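PDB 3Q9T: choline dehydrogenase and related flavoproteins, which oxidises formate as a formate oxidase of the glucose-methanol-choline oxidoreductase family, carrying 8-formyl-FAD at its catalytic site. Local coordinates for residues Arg425-Pro430 / Asp454-Ala459. Residues are numbered along the deposited sequence; the frame is centred on the assembly and turned at random.
Sequences RPISDP and DLDIIA
D456 of helix 454-473 clasps the loop that joins strand 415-423 to strand 431-434 in this GMC oxidoreductase fold, away from the flavin. Its buried carboxylate receives three hydrogen bonds from two consecutive loop residues. The amide of I427 points almost straight at OD1 of D456 (N to OD1 2.9 Å, 164° at the hydrogen) and uses the syn lone pair. Both donors of S428 converge instead on OD2 of D456 from above the carboxylate plane, the backbone N at 3.0 Å and the hydroxyl OG at 2.7 Å. Three N-H and O-H groups thus grip the two oxygens, which would fix the rotation of the carboxylate and probably favour its ionised form. Packing closes in around these bonds: CB of P426 lies 3.3 Å from OD2 of D456, while I427 holds CG1 in the crowded position between its backbone N and carbonyl carbon (chi1 57°). From there the chain extends, and I427 crosses L455 obliquely, its CD1 touching CB of L455 at 3.7 Å. Beyond this shell, L455 packs against Y371 and A374 of helix 369-377, and R425 ties the loop to D551 by a salt bridge. N453, the residue preceding D454, gives its backbone N to the hydroxyl of S428, so OG of S428 accepts from N453 while donating to OD2 of D456.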
# COMPACT_ATOMS: atom_id res chain seq x y z
N ARG A 425 16.97 11.90 12.47
CA ARG A 425 17.18 13.21 11.85
C ARG A 425 17.01 13.13 10.33
O ARG A 425 17.98 13.31 9.59
CB ARG A 425 18.58 13.71 12.18
CG ARG A 425 18.75 14.11 13.65
CD ARG A 425 18.56 15.60 13.83
NE ARG A 425 17.27 16.06 13.32
CZ ARG A 425 16.15 16.13 14.04
NH1 ARG A 425 16.11 15.76 15.31
NH2 ARG A 425 15.05 16.56 13.46
N PRO A 426 15.78 12.86 9.85
CA PRO A 426 15.58 12.75 8.40
C PRO A 426 15.58 14.15 7.80
O PRO A 426 15.44 15.10 8.55
CB PRO A 426 14.18 12.13 8.30
CG PRO A 426 13.48 12.64 9.52
CD PRO A 426 14.51 12.70 10.59
N ILE A 427 15.74 14.27 6.50
CA ILE A 427 15.65 15.59 5.88
C ILE A 427 14.57 15.66 4.81
O ILE A 427 14.43 16.68 4.14
CB ILE A 427 16.97 15.99 5.23
CG1 ILE A 427 17.37 14.92 4.21
CG2 ILE A 427 18.02 16.23 6.32
CD1 ILE A 427 18.43 15.37 3.22
N SER A 428 13.81 14.58 4.63
CA SER A 428 12.66 14.63 3.73
C SER A 428 11.68 15.72 4.18
O SER A 428 11.52 15.95 5.38
CB SER A 428 11.95 13.28 3.68
OG SER A 428 12.72 12.33 2.98
N ASP A 429 11.06 16.40 3.21
CA ASP A 429 10.00 17.35 3.51
C ASP A 429 8.90 16.66 4.32
O ASP A 429 8.76 15.45 4.24
CB ASP A 429 9.39 17.91 2.22
CG ASP A 429 10.28 18.95 1.55
OD1 ASP A 429 11.18 19.49 2.22
OD2 ASP A 429 10.08 19.22 0.35
N PRO A 430 8.13 17.43 5.08
CA PRO A 430 7.00 16.93 5.87
C PRO A 430 5.86 16.44 4.99
O PRO A 430 5.75 16.84 3.83
CB PRO A 430 6.54 18.16 6.65
CG PRO A 430 7.06 19.32 5.90
CD PRO A 430 8.34 18.88 5.28
N ASP A 454 15.96 11.30 -1.45
CA ASP A 454 16.83 10.11 -1.59
C ASP A 454 17.92 9.98 -0.53
O ASP A 454 18.28 8.86 -0.13
CB ASP A 454 17.47 10.10 -2.97
CG ASP A 454 16.52 9.63 -4.07
OD1 ASP A 454 15.32 9.39 -3.79
OD2 ASP A 454 16.99 9.51 -5.22
N LEU A 455 18.48 11.10 -0.08
CA LEU A 455 19.50 11.06 0.99
C LEU A 455 19.02 10.27 2.20
O LEU A 455 19.81 9.56 2.82
CB LEU A 455 19.89 12.46 1.44
CG LEU A 455 21.22 13.12 1.07
CD1 LEU A 455 21.92 13.65 2.34
CD2 LEU A 455 22.15 12.21 0.24
N ASP A 456 17.73 10.39 2.54
CA ASP A 456 17.15 9.64 3.66
C ASP A 456 17.23 8.15 3.43
O ASP A 456 17.44 7.37 4.36
CB ASP A 456 15.68 10.03 3.90
CG ASP A 456 15.51 11.25 4.81
OD1 ASP A 456 16.53 11.79 5.28
OD2 ASP A 456 14.35 11.66 5.06
N ILE A 457 17.04 7.73 2.18
CA ILE A 457 17.14 6.31 1.84
C ILE A 457 18.59 5.86 2.06
O ILE A 457 18.85 4.80 2.62
CB ILE A 457 16.72 6.03 0.36
CG1 ILE A 457 15.25 6.40 0.14
CG2 ILE A 457 16.99 4.58 -0.01
CD1 ILE A 457 14.76 6.17 -1.30
N ILE A 458 19.53 6.69 1.62
CA ILE A 458 20.95 6.36 1.75
C ILE A 458 21.35 6.24 3.22
O ILE A 458 22.08 5.33 3.59
CB ILE A 458 21.83 7.40 1.02
CG1 ILE A 458 21.66 7.21 -0.48
CG2 ILE A 458 23.29 7.28 1.44
CD1 ILE A 458 21.89 8.45 -1.29
N ALA A 459 20.86 7.15 4.06
CA ALA A 459 21.15 7.09 5.48
C ALA A 459 20.52 5.84 6.11
O ALA A 459 21.17 5.13 6.89
CB ALA A 459 20.67 8.36 6.20